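Local atomic coordinates of RabGAP/TBC protein (Chlamydomonas reinhardtii, PDB entry 4P17), a protein that is a flagellar TBC-domain protein that probably acts as a GTPase-activating protein for Rab GTPases. Residues Leu203-Leu214 / Phe262-Glu273; Ser240-Thr249 / Ala293-Met303. All coordinates share one frame; numbering follows the deposited sequence.

Contact 1: Leu203-Leu214 / Phe262-Glu273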
loop_
_atom_site.group_PDB
_atom_site.type_symbol
_atom_site.label_atom_id
_atom_site.label_comp_id
_atom_site.label_asym_id
_atom_site.label_seq_id
_atom_site.Cartn_x
_atom_site.Cartn_y
_atom_site.Cartn_z
ATOM N N LEU A 203 -8.164 -15.394 1.818
ATOM C CA LEU A 203 -7.339 -15.427 3.004
ATOM C C LEU A 203 -7.798 -16.519 3.994
ATOM O O LEU A 203 -6.977 -17.249 4.567
ATOM C CB LEU A 203 -7.358 -14.035 3.664
ATOM C CG LEU A 203 -6.480 -13.856 4.896
ATOM C CD1 LEU A 203 -5.019 -14.191 4.589
ATOM C CD2 LEU A 203 -6.616 -12.446 5.440
ATOM N N ASP A 204 -9.099 -16.648 4.219
ATOM C CA ASP A 204 -9.583 -17.669 5.152
ATOM C C ASP A 204 -9.239 -19.067 4.610
ATOM O O ASP A 204 -8.873 -19.962 5.361
ATOM C CB ASP A 204 -11.093 -17.529 5.376
ATOM C CG ASP A 204 -11.593 -18.285 6.608
ATOM O OD1 ASP A 204 -10.890 -18.350 7.650
ATOM O OD2 ASP A 204 -12.714 -18.818 6.528
ATOM N N GLU A 205 -9.333 -19.251 3.298
ATOM C CA GLU A 205 -8.973 -20.532 2.706
ATOM C C GLU A 205 -7.505 -20.761 2.921
ATOM O O GLU A 205 -7.095 -21.845 3.370
ATOM C CB GLU A 205 -9.279 -20.594 1.206
ATOM C CG GLU A 205 -8.906 -21.933 0.565
ATOM C CD GLU A 205 -9.783 -23.080 1.055
ATOM O OE1 GLU A 205 -10.939 -22.825 1.441
ATOM O OE2 GLU A 205 -9.302 -24.233 1.067
ATOM N N LEU A 206 -6.699 -19.747 2.596
ATOM C CA LEU A 206 -5.264 -19.909 2.744
ATOM C C LEU A 206 -4.866 -20.211 4.178
ATOM O O LEU A 206 -3.941 -20.969 4.397
ATOM C CB LEU A 206 -4.528 -18.663 2.257
ATOM C CG LEU A 206 -4.539 -18.534 0.737
ATOM C CD1 LEU A 206 -4.175 -17.080 0.324
ATOM C CD2 LEU A 206 -3.584 -19.539 0.142
ATOM N N ILE A 207 -5.551 -19.603 5.139
ATOM C CA ILE A 207 -5.258 -19.870 6.552
ATOM C C ILE A 207 -5.515 -21.346 6.818
ATOM O O ILE A 207 -4.690 -22.035 7.432
ATOM C CB ILE A 207 -6.126 -18.968 7.487
ATOM C CG1 ILE A 207 -5.643 -17.517 7.419
ATOM C CG2 ILE A 207 -6.069 -19.433 8.972
ATOM C CD1 ILE A 207 -6.643 -16.539 7.997
ATOM N N GLY A 208 -6.656 -21.847 6.339
ATOM C CA GLY A 208 -7.019 -23.227 6.608
ATOM C C GLY A 208 -6.070 -24.223 5.949
ATOM O O GLY A 208 -5.769 -25.293 6.502
ATOM N N THR A 209 -5.590 -23.876 4.766
ATOM C CA THR A 209 -4.689 -24.744 4.006
ATOM C C THR A 209 -3.236 -24.677 4.478
ATOM O O THR A 209 -2.595 -25.707 4.705
ATOM C CB THR A 209 -4.733 -24.394 2.508
ATOM O OG1 THR A 209 -4.313 -23.041 2.307
ATOM C CG2 THR A 209 -6.098 -24.536 2.023
ATOM N N LYS A 210 -2.741 -23.458 4.654
ATOM C CA LYS A 210 -1.337 -23.195 4.954
ATOM C C LYS A 210 -1.022 -23.083 6.437
ATOM O O LYS A 210 0.118 -23.331 6.843
ATOM C CB LYS A 210 -0.888 -21.902 4.266
ATOM C CG LYS A 210 -1.065 -21.905 2.765
ATOM C CD LYS A 210 0.125 -21.286 2.065
ATOM C CE LYS A 210 -0.138 -21.022 0.597
ATOM N NZ LYS A 210 0.886 -20.094 0.044
ATOM N N LEU A 211 -2.026 -22.734 7.235
ATOM C CA LEU A 211 -1.827 -22.419 8.635
ATOM C C LEU A 211 -2.918 -23.106 9.454
ATOM O O LEU A 211 -3.648 -22.467 10.193
ATOM C CB LEU A 211 -1.822 -20.899 8.836
ATOM C CG LEU A 211 -0.733 -20.107 8.090
ATOM C CD1 LEU A 211 -0.959 -18.603 8.237
ATOM C CD2 LEU A 211 0.675 -20.481 8.557
ATOM N N PRO A 212 -3.020 -24.434 9.329
ATOM C CA PRO A 212 -4.124 -25.143 9.991
ATOM C C PRO A 212 -4.172 -24.952 11.516
ATOM O O PRO A 212 -5.263 -24.918 12.058
ATOM C CB PRO A 212 -3.869 -26.611 9.626
ATOM C CG PRO A 212 -2.449 -26.695 9.245
ATOM C CD PRO A 212 -2.104 -25.358 8.629
ATOM N N ARG A 213 -3.023 -24.800 12.176
ATOM C CA ARG A 213 -3.012 -24.505 13.605
ATOM C C ARG A 213 -3.673 -23.177 13.881
ATOM O O ARG A 213 -4.365 -23.003 14.880
ATOM C CB ARG A 213 -1.609 -24.459 14.150
ATOM C CG ARG A 213 -0.964 -25.795 14.312
ATOM C CD ARG A 213 0.490 -25.580 14.754
ATOM N NE ARG A 213 0.609 -25.364 16.198
ATOM C CZ ARG A 213 1.617 -24.724 16.794
ATOM N NH1 ARG A 213 2.598 -24.198 16.070
ATOM N NH2 ARG A 213 1.637 -24.593 18.123
ATOM N N LEU A 214 -3.439 -22.223 12.995
ATOM C CA LEU A 214 -4.013 -20.920 13.185
ATOM C C LEU A 214 -5.529 -20.974 12.974
ATOM O O LEU A 214 -6.281 -20.340 13.705
ATOM C CB LEU A 214 -3.343 -19.909 12.244
ATOM C CG LEU A 214 -3.596 -18.453 12.614
ATOM C CD1 LEU A 214 -3.118 -18.097 14.019
ATOM C CD2 LEU A 214 -2.962 -17.505 11.606
ATOM N N PHE A 262 -3.891 -10.560 -0.680
ATOM C CA PHE A 262 -4.078 -11.710 0.191
ATOM C C PHE A 262 -2.746 -12.459 0.340
ATOM O O PHE A 262 -2.531 -13.103 1.361
ATOM C CB PHE A 262 -5.226 -12.637 -0.275
ATOM C CG PHE A 262 -5.033 -13.308 -1.631
ATOM C CD1 PHE A 262 -4.121 -14.341 -1.797
ATOM C CD2 PHE A 262 -5.838 -12.954 -2.720
ATOM C CE1 PHE A 262 -3.986 -14.982 -3.021
ATOM C CE2 PHE A 262 -5.707 -13.590 -3.943
ATOM C CZ PHE A 262 -4.803 -14.610 -4.098
ATOM N N ARG A 263 -1.830 -12.344 -0.619
ATOM C CA ARG A 263 -0.560 -13.065 -0.460
ATOM C C ARG A 263 0.245 -12.442 0.660
ATOM O O ARG A 263 0.902 -13.146 1.446
ATOM C CB ARG A 263 0.224 -13.102 -1.763
ATOM C CG ARG A 263 -0.435 -14.068 -2.715
ATOM C CD ARG A 263 0.023 -14.070 -4.163
ATOM N NE ARG A 263 -0.678 -15.161 -4.854
ATOM C CZ ARG A 263 -0.764 -15.328 -6.173
ATOM N NH1 ARG A 263 -0.209 -14.477 -7.016
ATOM N NH2 ARG A 263 -1.427 -16.359 -6.652
ATOM N N VAL A 264 0.203 -11.120 0.756
ATOM C CA VAL A 264 0.951 -10.449 1.815
ATOM C C VAL A 264 0.218 -10.658 3.172
ATOM O O VAL A 264 0.828 -10.828 4.218
ATOM C CB VAL A 264 1.144 -8.960 1.490
ATOM C CG1 VAL A 264 1.745 -8.205 2.679
ATOM C CG2 VAL A 264 2.064 -8.835 0.308
ATOM N N ALA A 265 -1.096 -10.614 3.144
ATOM C CA ALA A 265 -1.872 -10.844 4.351
ATOM C C ALA A 265 -1.566 -12.226 4.937
ATOM O O ALA A 265 -1.344 -12.361 6.153
ATOM C CB ALA A 265 -3.323 -10.693 4.031
ATOM N N LEU A 266 -1.529 -13.245 4.082
ATOM C CA LEU A 266 -1.227 -14.603 4.549
ATOM C C LEU A 266 0.186 -14.634 5.123
ATOM O O LEU A 266 0.421 -15.258 6.164
ATOM C CB LEU A 266 -1.337 -15.643 3.421
ATOM C CG LEU A 266 -1.026 -17.042 3.960
ATOM C CD1 LEU A 266 -2.184 -17.516 4.854
ATOM C CD2 LEU A 266 -0.749 -17.995 2.866
ATOM N N ALA A 267 1.119 -13.956 4.447
ATOM C CA ALA A 267 2.508 -13.946 4.905
ATOM C C ALA A 267 2.598 -13.338 6.305
ATOM O O ALA A 267 3.343 -13.821 7.142
ATOM C CB ALA A 267 3.399 -13.187 3.926
ATOM N N MET A 268 1.845 -12.279 6.562
ATOM C CA MET A 268 1.811 -11.697 7.902
ATOM C C MET A 268 1.348 -12.685 8.940
ATOM O O MET A 268 1.885 -12.724 10.041
ATOM C CB MET A 268 0.889 -10.490 7.932
ATOM C CG MET A 268 1.409 -9.332 7.190
ATOM S SD MET A 268 2.773 -8.516 8.008
ATOM C CE MET A 268 2.088 -8.088 9.609
ATOM N N LEU A 269 0.329 -13.466 8.600
ATOM C CA LEU A 269 -0.195 -14.446 9.531
ATOM C C LEU A 269 0.790 -15.597 9.732
ATOM O O LEU A 269 0.886 -16.136 10.835
ATOM C CB LEU A 269 -1.539 -14.955 9.051
ATOM C CG LEU A 269 -2.620 -13.870 8.925
ATOM C CD1 LEU A 269 -3.958 -14.404 8.413
ATOM C CD2 LEU A 269 -2.823 -13.145 10.252
ATOM N N LYS A 270 1.502 -15.981 8.673
ATOM C CA LYS A 270 2.504 -17.032 8.786
ATOM C C LYS A 270 3.624 -16.599 9.718
ATOM O O LYS A 270 4.077 -17.347 10.599
ATOM C CB LYS A 270 3.058 -17.372 7.406
ATOM C CG LYS A 270 4.000 -18.538 7.351
ATOM C CD LYS A 270 4.091 -19.050 5.929
ATOM C CE LYS A 270 5.527 -19.343 5.514
ATOM N NZ LYS A 270 6.277 -20.157 6.503
ATOM N N ILE A 271 4.077 -15.376 9.515
ATOM C CA ILE A 271 5.250 -14.856 10.216
ATOM C C ILE A 271 4.957 -14.714 11.723
ATOM O O ILE A 271 5.817 -14.986 12.574
ATOM C CB ILE A 271 5.655 -13.502 9.557
ATOM C CG1 ILE A 271 6.321 -13.768 8.212
ATOM C CG2 ILE A 271 6.580 -12.705 10.436
ATOM C CD1 ILE A 271 6.577 -12.512 7.343
ATOM N N TYR A 272 3.735 -14.307 12.063
ATOM C CA TYR A 272 3.387 -14.058 13.464
ATOM C C TYR A 272 2.490 -15.161 14.012
ATOM O O TYR A 272 1.856 -14.978 15.033
ATOM C CB TYR A 272 2.704 -12.705 13.600
ATOM C CG TYR A 272 3.673 -11.619 13.332
ATOM C CD1 TYR A 272 4.639 -11.288 14.274
ATOM C CD2 TYR A 272 3.693 -10.976 12.110
ATOM C CE1 TYR A 272 5.579 -10.302 14.017
ATOM C CE2 TYR A 272 4.630 -9.993 11.843
ATOM C CZ TYR A 272 5.564 -9.663 12.798
ATOM O OH TYR A 272 6.499 -8.697 12.538
ATOM N N GLU A 273 2.460 -16.303 13.332
ATOM C CA GLU A 273 1.604 -17.409 13.757
ATOM C C GLU A 273 1.924 -17.873 15.181
ATOM O O GLU A 273 1.020 -18.020 16.009
ATOM C CB GLU A 273 1.728 -18.604 12.818
ATOM C CG GLU A 273 0.739 -19.698 13.191
ATOM C CD GLU A 273 0.908 -20.977 12.391
ATOM O OE1 GLU A 273 2.020 -21.234 11.849
ATOM O OE2 GLU A 273 -0.084 -21.737 12.310
HETATM O O HOH W 1 -0.181 -24.200 11.174
#
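E273 OE2 reaches across to the start of helix 212-221, where a water donates to it at 2.7 Å and accepts from R213 N at 3.1 Å. The same oxygen lies 3.6 Å from R213 CB, while OE1 rests on L211 CD2. With CG anti to the backbone N (chi1 -175°) and the chain extended beyond it, the carboxylate stretches to the first turn of that helix, whose N-terminal dipole would suit a negative charge. Replacing E273 by an alanine removes the carboxylate and would probably leave the water that R213 N donates to without its acceptor and L211 CD2 less covered. The rest is aliphatic. L266 enters as a knob among L203, L206, I207 and K210: its CD1 meets L206 CB, and its CD2 presses on K210 CD at 3.5 Å, the two side chains crossing at about a right angle. L203 returns the interlock, set among F262, A265, L266 and L269. L269 CD1 abuts I207 CD1 at 3.5 Å, and L269 CB is shared by L211 CD1 and L214 CD2. Knobs-into-holes packing of helices 203-210 and 262-271, 40° apart, supplies much of the apolar part, and the clear polar link is the water-bridged carboxylate.

Contact 2: Ser240-Thr249 / Ala293-Met303; sequences SLPSETVMRT and AATMHQRDVLM
T245 OG1 donates to M296 O at 2.7 Å, in the carbonyl plane, tying helix 243-256 to the turn leading into helix 299-306. Packing is close around this bond. T245 CG2 sits 3.6 Å from L302 CD2, which L241 CD1 also meets, tip to tip. P242 CG lies over the face of the H297 ring, a CH-pi contact 3.9 Å from the centroid, while P242 CD rests against both A293 O and M296 O.

The arginine side is hydrated, bound largely by charges and waters. R248, bent at chi2 and chi3 (-76° and -57°), curls so that NH1 reaches D300 OD1 at 2.9 Å, nearly in the guanidinium plane; M303 CG covers one face. R299 turns its guanidinium 85° from that of R248, and one water accepts from R299 NE and R248 NH1. E244 OE1 stands over the R299 face, 3.6 Å from NH1, a long salt bridge of charges alone. Another water joins T245 OG1, H297 O and R299 NH1.

The stronger partners of these charges lie on helix 27-50: R30 for E244, D34 for R299 and N36 for D300. M268 of helix 259-271 packs on A293, M296 and L302, and R73 of helix 73-80 touches R248.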
loop_
_atom_site.group_PDB
_atom_site.type_symbol
_atom_site.label_atom_id
_atom_site.label_comp_id
_atom_site.label_asym_id
_atom_site.label_seq_id
_atom_site.Cartn_x
_atom_site.Cartn_y
_atom_site.Cartn_z
ATOM N N SER A 240 -1.263 0.164 8.717
ATOM C CA SER A 240 -0.976 -1.058 9.438
ATOM C C SER A 240 0.500 -1.362 9.546
ATOM O O SER A 240 0.949 -1.857 10.577
ATOM C CB SER A 240 -1.700 -2.210 8.761
ATOM O OG SER A 240 -3.091 -2.071 8.971
ATOM N N LEU A 241 1.255 -1.048 8.488
ATOM C CA LEU A 241 2.660 -1.425 8.409
ATOM C C LEU A 241 3.564 -0.200 8.331
ATOM O O LEU A 241 3.099 0.880 7.955
ATOM C CB LEU A 241 2.925 -2.323 7.200
ATOM C CG LEU A 241 2.039 -3.534 6.907
ATOM C CD1 LEU A 241 2.551 -4.267 5.668
ATOM C CD2 LEU A 241 1.933 -4.505 8.104
ATOM N N PRO A 242 4.843 -0.350 8.720
ATOM C CA PRO A 242 5.800 0.732 8.509
ATOM C C PRO A 242 5.838 1.137 7.055
ATOM O O PRO A 242 5.690 0.298 6.195
ATOM C CB PRO A 242 7.130 0.123 8.924
ATOM C CG PRO A 242 6.746 -0.884 9.954
ATOM C CD PRO A 242 5.465 -1.479 9.436
ATOM N N SER A 243 6.032 2.413 6.790
ATOM C CA SER A 243 5.863 2.914 5.431
ATOM C C SER A 243 6.771 2.247 4.378
ATOM O O SER A 243 6.345 2.024 3.246
ATOM C CB SER A 243 6.085 4.438 5.420
ATOM O OG SER A 243 7.460 4.731 5.428
ATOM N N GLU A 244 8.002 1.898 4.728
ATOM C CA GLU A 244 8.886 1.319 3.716
ATOM C C GLU A 244 8.447 -0.120 3.425
ATOM O O GLU A 244 8.646 -0.636 2.317
ATOM C CB GLU A 244 10.343 1.367 4.160
ATOM C CG GLU A 244 10.830 2.752 4.374
ATOM C CD GLU A 244 12.262 2.813 4.751
ATOM O OE1 GLU A 244 13.098 2.313 3.972
ATOM O OE2 GLU A 244 12.549 3.341 5.851
ATOM N N THR A 245 7.803 -0.747 4.407
ATOM C CA THR A 245 7.308 -2.108 4.204
ATOM C C THR A 245 6.077 -2.030 3.301
ATOM O O THR A 245 5.918 -2.839 2.374
ATOM C CB THR A 245 6.995 -2.754 5.523
ATOM O OG1 THR A 245 8.205 -2.770 6.280
ATOM C CG2 THR A 245 6.510 -4.138 5.359
ATOM N N VAL A 246 5.219 -1.049 3.574
ATOM C CA VAL A 246 4.036 -0.829 2.742
ATOM C C VAL A 246 4.445 -0.675 1.274
ATOM O O VAL A 246 3.836 -1.295 0.390
ATOM C CB VAL A 246 3.240 0.427 3.163
ATOM C CG1 VAL A 246 2.058 0.667 2.215
ATOM C CG2 VAL A 246 2.723 0.331 4.580
ATOM N N MET A 247 5.470 0.132 1.008
ATOM C CA MET A 247 5.820 0.449 -0.385
ATOM C C MET A 247 6.292 -0.784 -1.132
ATOM O O MET A 247 6.116 -0.884 -2.346
ATOM C CB MET A 247 6.914 1.519 -0.474
ATOM C CG MET A 247 6.676 2.728 0.340
ATOM S SD MET A 247 5.240 3.613 -0.197
ATOM C CE MET A 247 5.421 5.034 0.910
ATOM N N ARG A 248 6.872 -1.751 -0.426
ATOM C CA ARG A 248 7.240 -2.984 -1.101
ATOM C C ARG A 248 6.016 -3.784 -1.516
ATOM O O ARG A 248 5.989 -4.412 -2.599
ATOM C CB ARG A 248 8.128 -3.838 -0.208
ATOM C CG ARG A 248 9.544 -3.335 -0.113
ATOM C CD ARG A 248 10.351 -3.664 -1.364
ATOM N NE ARG A 248 10.377 -5.097 -1.648
ATOM C CZ ARG A 248 11.195 -5.958 -1.038
ATOM N NH1 ARG A 248 12.079 -5.524 -0.136
ATOM N NH2 ARG A 248 11.149 -7.242 -1.348
ATOM N N THR A 249 4.982 -3.768 -0.693
ATOM C CA THR A 249 3.719 -4.390 -1.110
ATOM C C THR A 249 3.167 -3.659 -2.349
ATOM O O THR A 249 2.647 -4.274 -3.302
ATOM C CB THR A 249 2.637 -4.422 0.005
ATOM O OG1 THR A 249 2.028 -3.143 0.181
ATOM C CG2 THR A 249 3.195 -4.912 1.340
ATOM N N ALA A 293 2.059 -5.878 13.531
ATOM C CA ALA A 293 2.094 -5.433 12.159
ATOM C C ALA A 293 2.749 -4.068 12.088
ATOM O O ALA A 293 3.491 -3.788 11.154
ATOM C CB ALA A 293 0.709 -5.404 11.575
ATOM N N ALA A 294 2.502 -3.227 13.087
ATOM C CA ALA A 294 3.044 -1.872 13.066
ATOM C C ALA A 294 4.572 -1.845 13.196
ATOM O O ALA A 294 5.207 -0.817 12.920
ATOM C CB ALA A 294 2.383 -1.028 14.175
ATOM N N THR A 295 5.185 -2.951 13.607
ATOM C CA THR A 295 6.649 -2.964 13.696
ATOM C C THR A 295 7.257 -3.990 12.743
ATOM O O THR A 295 8.361 -4.510 12.939
ATOM C CB THR A 295 7.105 -3.198 15.132
ATOM O OG1 THR A 295 6.579 -4.433 15.599
ATOM C CG2 THR A 295 6.608 -2.061 16.011
ATOM N N MET A 296 6.524 -4.262 11.670
ATOM C CA MET A 296 6.989 -5.196 10.669
ATOM C C MET A 296 8.006 -4.488 9.750
ATOM O O MET A 296 7.690 -4.068 8.641
ATOM C CB MET A 296 5.803 -5.766 9.895
ATOM C CG MET A 296 6.057 -7.150 9.291
ATOM S SD MET A 296 7.506 -7.255 8.197
ATOM C CE MET A 296 7.915 -8.991 8.361
ATOM N N HIS A 297 9.245 -4.382 10.223
ATOM C CA HIS A 297 10.282 -3.652 9.513
ATOM C C HIS A 297 11.036 -4.529 8.526
ATOM O O HIS A 297 11.664 -4.016 7.613
ATOM C CB HIS A 297 11.252 -3.015 10.524
ATOM C CG HIS A 297 10.602 -1.981 11.373
ATOM N ND1 HIS A 297 10.240 -0.743 10.880
ATOM C CD2 HIS A 297 10.190 -2.012 12.662
ATOM C CE1 HIS A 297 9.663 -0.045 11.843
ATOM N NE2 HIS A 297 9.617 -0.790 12.931
ATOM N N GLN A 298 10.900 -5.850 8.659
ATOM C CA GLN A 298 11.609 -6.769 7.792
ATOM C C GLN A 298 10.846 -6.909 6.484
ATOM O O GLN A 298 10.143 -7.907 6.238
ATOM C CB GLN A 298 11.793 -8.141 8.474
ATOM C CG GLN A 298 13.227 -8.655 8.450
ATOM C CD GLN A 298 13.901 -8.503 7.106
ATOM O OE1 GLN A 298 13.243 -8.373 6.071
ATOM N NE2 GLN A 298 15.224 -8.504 7.113
ATOM N N ARG A 299 10.964 -5.898 5.634
ATOM C CA ARG A 299 10.212 -5.901 4.390
ATOM C C ARG A 299 10.714 -6.960 3.384
ATOM O O ARG A 299 9.951 -7.480 2.579
ATOM C CB ARG A 299 10.229 -4.495 3.760
ATOM C CG ARG A 299 11.584 -3.910 3.475
ATOM C CD ARG A 299 11.468 -2.449 3.177
ATOM N NE ARG A 299 12.732 -1.896 2.698
ATOM C CZ ARG A 299 13.630 -1.310 3.474
ATOM N NH1 ARG A 299 13.433 -1.200 4.783
ATOM N NH2 ARG A 299 14.729 -0.827 2.934
ATOM N N ASP A 300 11.987 -7.330 3.480
ATOM C CA ASP A 300 12.515 -8.369 2.622
ATOM C C ASP A 300 11.850 -9.710 2.938
ATOM O O ASP A 300 11.392 -10.442 2.041
ATOM C CB ASP A 300 14.032 -8.525 2.782
ATOM C CG ASP A 300 14.847 -7.434 2.108
ATOM O OD1 ASP A 300 14.351 -6.729 1.194
ATOM O OD2 ASP A 300 16.043 -7.344 2.468
ATOM N N VAL A 301 11.800 -10.036 4.223
ATOM C CA VAL A 301 11.216 -11.299 4.645
ATOM C C VAL A 301 9.714 -11.306 4.394
ATOM O O VAL A 301 9.142 -12.356 4.034
ATOM C CB VAL A 301 11.523 -11.557 6.106
ATOM C CG1 VAL A 301 10.754 -12.771 6.629
ATOM C CG2 VAL A 301 13.029 -11.715 6.260
ATOM N N LEU A 302 9.057 -10.169 4.572
ATOM C CA LEU A 302 7.618 -10.138 4.280
ATOM C C LEU A 302 7.360 -10.533 2.833
ATOM O O LEU A 302 6.457 -11.333 2.545
ATOM C CB LEU A 302 6.999 -8.756 4.543
ATOM C CG LEU A 302 5.475 -8.729 4.285
ATOM C CD1 LEU A 302 4.708 -9.709 5.191
ATOM C CD2 LEU A 302 4.942 -7.306 4.484
ATOM N N MET A 303 8.066 -9.928 1.890
ATOM C CA MET A 303 7.721 -10.190 0.491
ATOM C C MET A 303 8.188 -11.594 0.084
ATOM O O MET A 303 7.511 -12.315 -0.648
ATOM C CB MET A 303 8.322 -9.150 -0.426
ATOM C CG MET A 303 7.826 -7.740 -0.148
ATOM S SD MET A 303 6.032 -7.638 0.000
ATOM C CE MET A 303 5.406 -7.961 -1.657
HETATM O O HOH W 2 15.059 0.526 5.992
HETATM O O HOH W 3 10.830 -1.746 6.383
HETATM O O HOH W 4 13.378 -2.775 0.009
HETATM O O HOH W 5 12.184 -9.903 -0.421
#

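In the fold
Contact 2 is the more deeply buried, its centre about 10 Å from the centre of the chain; that of contact 1 lies about 19 Å out and is only partly buried. Their segments alternate along the sequence, and helix 259-271 connects them: one side receives 203-214, while V264 and M268 of the helix, and Y272 just after it, face the 293-303 segment. There M268 CE meets A293 CB at 3.6 Å. The outer contact is mostly aliphatic, with one water-bridged carboxylate, whereas the inner one combines apolar packing with arginines, acids and several waters, E244, R299 and D300 also being bonded to helix 27-50. Both join helices of the all-helical TBC fold, contact 2 together with the loops that lead into them.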